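Beta-lactamase Mb2281c (PDB 3I7J) probably acts as a serine hydrolase of the beta-lactamase and penicillin-binding-protein clan, perhaps opening beta-lactam rings. Local coordinates at residues Pro13-Ala17 and His29-Arg34; Ser151-Ala157 and Leu244-Thr248. All coordinates share one frame; numbering follows the deposited sequence.

Contact 1 of 2, residues Pro13-Ala17 and His29-Arg34; sequences PAAAA and HGDTAR
Ala17 and His29 grip each other through both of their backbone groups. Ala17 N gives its hydrogen to His29 O at 2.9 Å, and His29 N returns one to Ala17 O at 3.0 Å, the second more bent, with an N-H...O angle of 138°. His29 O has a further neighbour in Ala16 CA, 3.2 Å away, a CA-H...O contact. Past this pair the chains part at Gly30, which has a positive phi (81°) and whose alpha carbon lies 4.2 Å from Ala16 CA. This is the last antiparallel hydrogen-bonded pair of a beta hairpin, strands 15-21 and 24-29, at the margin of the main sheet. Where the strands have separated, a water fills in, donating to Ala15 O at 2.6 Å and accepting from Asp31 N at 2.8 Å. Ala16 CB meets Asp31 O at 3.5 Å, and farther along Ala14 CB sits over one face of the Arg34 guanidinium, 3.3 Å from NH1 and displaced toward its rim. Arg34 gets there by an extended chain from CG to NE, with CG anti to the backbone N (chi1 171°). Behind it, residues Asp31-Arg34 form a type I turn, and Asp31 OD1 takes the Ala33 N-H from above the carboxylate plane, an Asx turn set within the bend. Val153 of helix 153-164 touches both Ala16 and Thr32.

Contact 2 of 2, residues Ser151-Ala157 and Leu244-Thr248; sequences STVADLA and LVVLT
Val153 and Val245 have the nearest alpha carbons across the contact, 6.7 Å apart, where the first turn of helix 153-164 lies against strand 242-248. The axes of residues 153-157 and 244-248 pass 8.8 Å from each other and run nearly antiparallel, at 156° between their N-to-C directions. Thr152 is the N-cap: its OG1 accepts from Asp155 N in a fairly straight bond, while its carbonyl begins the helical ladder with Leu156 N. Asp155 OD2 and Ser151 OG both turn to Thr136, tying the start of the helix to the chain before it.

From the strand, Val245 and Leu247 point at the helix, with Val246 between them directed to the other face of the sheet. Val153 and Leu156 answer from the helix. Val153 splits its branches between the two strand residues: CG1, anti to the backbone N (chi1 175°), meets Val245 CG1 at 4.0 Å, whereas CG2 packs against Leu247 CD1 at 3.8 Å. Leu156 lies across Val245 at about a right angle, its CB 3.9 Å from Val245 CG1. Beyond that, Leu156 CD1 reaches Leu247 CD1 at 3.9 Å, and Leu247 CD2 also lies beside Leu156 CD1. The same Leu247 CD1 lies 4.0 Å from Thr152 C, which places this methyl against the backbone where the helix begins. Ala16 and Ala18 of strand 15-21 border Val153, and Leu38 adds to the cover of Leu247.

Helix-on-sheet packing of this kind is consistent with the alpha/beta domain of the serine beta-lactamase fold, in which helices cover the central antiparallel sheet. Across the interface the side-chain contact is aliphatic throughout, with a few methyls also resting against helix backbone atoms; no polar pair spans it, and its hold would come mainly from dispersion and the exclusion of water.

In the fold
Contact 1 closes before contact 2 opens along the chain, and their centres are about 8 Å apart on the same side of the chain's centre. They share the antiparallel main sheet, in which strand 15-21 lies between strands 24-29 and 242-248. Two joints connect them directly: Ala16 N with Leu247 O at 2.8 Å and Thr32 O with Ala154 N at 3.1 Å, both probable hydrogen bonds. Contact 1 sits at the sheet margin, where strand 24-29 is outermost, about 19 Å from the chain's centre; contact 2 is further in, at about 12 Å. Strands from near the chain's start and end are neighbours in one sheet, with helix 153-164 packed on it, as expected for the beta-lactamase fold.

Contact 1 of 2, residues Pro13-Ala17 and His29-Arg34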
loop_
_atom_site.group_PDB
_atom_site.type_symbol
_atom_site.label_atom_id
_atom_site.label_comp_id
_atom_site.label_asym_id
_atom_site.label_seq_id
_atom_site.Cartn_x
_atom_site.Cartn_y
_atom_site.Cartn_z
ATOM N N PRO A 13 18.521 9.821 -8.463
ATOM C CA PRO A 13 19.785 9.802 -7.713
ATOM C C PRO A 13 20.174 8.396 -7.247
ATOM O O PRO A 13 21.354 8.094 -7.073
ATOM C CB PRO A 13 19.504 10.742 -6.542
ATOM C CG PRO A 13 18.485 11.698 -7.106
ATOM C CD PRO A 13 17.561 10.754 -7.844
ATOM N N ALA A 14 19.172 7.548 -7.039
ATOM C CA ALA A 14 19.392 6.172 -6.596
ATOM C C ALA A 14 18.080 5.396 -6.625
ATOM O O ALA A 14 16.998 5.964 -6.434
ATOM C CB ALA A 14 19.971 6.153 -5.181
ATOM N N ALA A 15 18.184 4.093 -6.861
ATOM C CA ALA A 15 17.012 3.229 -6.910
ATOM C C ALA A 15 17.375 1.794 -6.568
ATOM O O ALA A 15 18.534 1.401 -6.667
ATOM C CB ALA A 15 16.371 3.290 -8.299
ATOM N N ALA A 16 16.377 1.026 -6.146
ATOM C CA ALA A 16 16.557 -0.379 -5.801
ATOM C C ALA A 16 15.220 -1.068 -6.058
ATOM O O ALA A 16 14.157 -0.461 -5.908
ATOM C CB ALA A 16 16.967 -0.525 -4.342
ATOM N N ALA A 17 15.268 -2.331 -6.452
ATOM C CA ALA A 17 14.041 -3.039 -6.739
ATOM C C ALA A 17 14.182 -4.534 -6.563
ATOM O O ALA A 17 15.292 -5.065 -6.487
ATOM C CB ALA A 17 13.582 -2.729 -8.157
ATOM N N HIS A 29 17.925 -5.474 -7.788
ATOM C CA HIS A 29 18.800 -4.512 -8.436
ATOM C C HIS A 29 18.995 -3.374 -7.451
ATOM O O HIS A 29 18.068 -3.016 -6.729
ATOM C CB HIS A 29 18.172 -3.988 -9.729
ATOM C CG HIS A 29 19.086 -3.101 -10.517
ATOM N ND1 HIS A 29 19.384 -1.810 -10.133
ATOM C CD2 HIS A 29 19.814 -3.339 -11.632
ATOM C CE1 HIS A 29 20.256 -1.292 -10.978
ATOM N NE2 HIS A 29 20.536 -2.199 -11.897
ATOM N N GLY A 30 20.202 -2.822 -7.409
ATOM C CA GLY A 30 20.478 -1.727 -6.499
ATOM C C GLY A 30 20.760 -2.207 -5.090
ATOM O O GLY A 30 20.889 -3.407 -4.845
ATOM N N ASP A 31 20.851 -1.274 -4.150
ATOM C CA ASP A 31 21.128 -1.645 -2.767
ATOM C C ASP A 31 19.827 -1.916 -2.014
ATOM O O ASP A 31 19.140 -0.991 -1.579
ATOM C CB ASP A 31 21.930 -0.530 -2.086
ATOM C CG ASP A 31 22.402 -0.916 -0.705
ATOM O OD1 ASP A 31 22.137 -2.066 -0.283
ATOM O OD2 ASP A 31 23.042 -0.071 -0.041
ATOM N N THR A 32 19.501 -3.197 -1.862
ATOM C CA THR A 32 18.279 -3.607 -1.180
ATOM C C THR A 32 18.332 -3.381 0.338
ATOM O O THR A 32 17.342 -3.586 1.044
ATOM C CB THR A 32 17.954 -5.095 -1.471
ATOM O OG1 THR A 32 19.012 -5.926 -0.984
ATOM C CG2 THR A 32 17.798 -5.320 -2.961
ATOM N N ALA A 33 19.485 -2.944 0.832
ATOM C CA ALA A 33 19.655 -2.675 2.253
ATOM C C ALA A 33 19.552 -1.170 2.525
ATOM O O ALA A 33 19.474 -0.742 3.676
ATOM C CB ALA A 33 21.012 -3.202 2.734
ATOM N N ARG A 34 19.550 -0.371 1.464
ATOM C CA ARG A 34 19.452 1.080 1.596
ATOM C C ARG A 34 18.068 1.536 2.069
ATOM O O ARG A 34 17.046 1.103 1.533
ATOM C CB ARG A 34 19.786 1.755 0.257
ATOM C CG ARG A 34 19.489 3.241 0.250
ATOM C CD ARG A 34 20.112 3.963 -0.921
ATOM N NE ARG A 34 19.745 5.372 -0.919
ATOM C CZ ARG A 34 20.415 6.323 -1.560
ATOM N NH1 ARG A 34 21.500 6.023 -2.263
ATOM N NH2 ARG A 34 19.998 7.581 -1.495
HETATM O O HOH W 1 20.397 1.458 -4.803
#

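Contact 2 of 2, residues Ser151-Ala157 and Leu244-Thr248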
loop_
_atom_site.group_PDB
_atom_site.type_symbol
_atom_site.label_atom_id
_atom_site.label_comp_id
_atom_site.label_asym_id
_atom_site.label_seq_id
_atom_site.Cartn_x
_atom_site.Cartn_y
_atom_site.Cartn_z
ATOM N N SER A 151 11.751 2.245 5.131
ATOM C CA SER A 151 12.039 0.827 4.955
ATOM C C SER A 151 13.073 0.587 3.855
ATOM O O SER A 151 13.615 1.534 3.276
ATOM C CB SER A 151 10.735 0.079 4.632
ATOM O OG SER A 151 10.919 -1.325 4.668
ATOM N N THR A 152 13.333 -0.689 3.572
ATOM C CA THR A 152 14.303 -1.107 2.554
ATOM C C THR A 152 13.634 -2.046 1.567
ATOM O O THR A 152 12.582 -2.601 1.860
ATOM C CB THR A 152 15.459 -1.890 3.193
ATOM O OG1 THR A 152 14.940 -3.097 3.775
ATOM C CG2 THR A 152 16.138 -1.065 4.280
ATOM N N VAL A 153 14.240 -2.238 0.398
ATOM C CA VAL A 153 13.646 -3.143 -0.581
ATOM C C VAL A 153 13.610 -4.571 -0.028
ATOM O O VAL A 153 12.669 -5.320 -0.293
ATOM C CB VAL A 153 14.412 -3.114 -1.926
ATOM C CG1 VAL A 153 13.835 -4.157 -2.886
ATOM C CG2 VAL A 153 14.291 -1.728 -2.547
ATOM N N ALA A 154 14.626 -4.941 0.749
ATOM C CA ALA A 154 14.694 -6.277 1.344
ATOM C C ALA A 154 13.508 -6.521 2.276
ATOM O O ALA A 154 12.887 -7.587 2.245
ATOM C CB ALA A 154 16.003 -6.445 2.119
ATOM N N ASP A 155 13.217 -5.539 3.126
ATOM C CA ASP A 155 12.097 -5.638 4.058
ATOM C C ASP A 155 10.772 -5.641 3.294
ATOM O O ASP A 155 9.868 -6.416 3.609
ATOM C CB ASP A 155 12.104 -4.467 5.050
ATOM C CG ASP A 155 12.955 -4.736 6.272
ATOM O OD1 ASP A 155 13.762 -5.695 6.243
ATOM O OD2 ASP A 155 12.826 -3.976 7.260
ATOM N N LEU A 156 10.653 -4.773 2.293
ATOM C CA LEU A 156 9.420 -4.717 1.521
ATOM C C LEU A 156 9.231 -5.985 0.709
ATOM O O LEU A 156 8.101 -6.385 0.424
ATOM C CB LEU A 156 9.408 -3.503 0.599
ATOM C CG LEU A 156 9.215 -2.155 1.282
ATOM C CD1 LEU A 156 8.904 -1.128 0.203
ATOM C CD2 LEU A 156 8.058 -2.215 2.287
ATOM N N ALA A 157 10.345 -6.612 0.336
ATOM C CA ALA A 157 10.314 -7.851 -0.436
ATOM C C ALA A 157 9.655 -8.933 0.414
ATOM O O ALA A 157 8.847 -9.720 -0.080
ATOM C CB ALA A 157 11.732 -8.267 -0.809
ATOM N N LEU A 244 6.136 -6.708 -7.306
ATOM C CA LEU A 244 7.245 -5.853 -7.696
ATOM C C LEU A 244 7.368 -4.714 -6.716
ATOM O O LEU A 244 6.385 -4.053 -6.395
ATOM C CB LEU A 244 7.040 -5.293 -9.112
ATOM C CG LEU A 244 8.026 -4.198 -9.553
ATOM C CD1 LEU A 244 9.455 -4.728 -9.538
ATOM C CD2 LEU A 244 7.652 -3.703 -10.946
ATOM N N VAL A 245 8.581 -4.506 -6.225
ATOM C CA VAL A 245 8.856 -3.425 -5.295
ATOM C C VAL A 245 9.894 -2.507 -5.935
ATOM O O VAL A 245 10.942 -2.975 -6.382
ATOM C CB VAL A 245 9.443 -3.953 -3.964
ATOM C CG1 VAL A 245 10.038 -2.800 -3.175
ATOM C CG2 VAL A 245 8.351 -4.639 -3.135
ATOM N N VAL A 246 9.596 -1.213 -6.005
ATOM C CA VAL A 246 10.543 -0.244 -6.549
ATOM C C VAL A 246 10.635 0.974 -5.637
ATOM O O VAL A 246 9.625 1.603 -5.322
ATOM C CB VAL A 246 10.164 0.254 -7.977
ATOM C CG1 VAL A 246 11.101 1.391 -8.386
ATOM C CG2 VAL A 246 10.287 -0.881 -8.994
ATOM N N LEU A 247 11.854 1.291 -5.215
ATOM C CA LEU A 247 12.112 2.447 -4.359
ATOM C C LEU A 247 13.223 3.292 -4.979
ATOM O O LEU A 247 14.295 2.773 -5.311
ATOM C CB LEU A 247 12.533 2.001 -2.954
ATOM C CG LEU A 247 11.533 1.188 -2.120
ATOM C CD1 LEU A 247 12.164 0.861 -0.771
ATOM C CD2 LEU A 247 10.234 1.965 -1.930
ATOM N N THR A 248 12.951 4.584 -5.149
ATOM C CA THR A 248 13.918 5.518 -5.718
ATOM C C THR A 248 14.046 6.751 -4.833
ATOM O O THR A 248 13.196 7.019 -3.976
ATOM C CB THR A 248 13.514 6.013 -7.122
ATOM O OG1 THR A 248 12.563 7.083 -7.006
ATOM C CG2 THR A 248 12.909 4.882 -7.936
#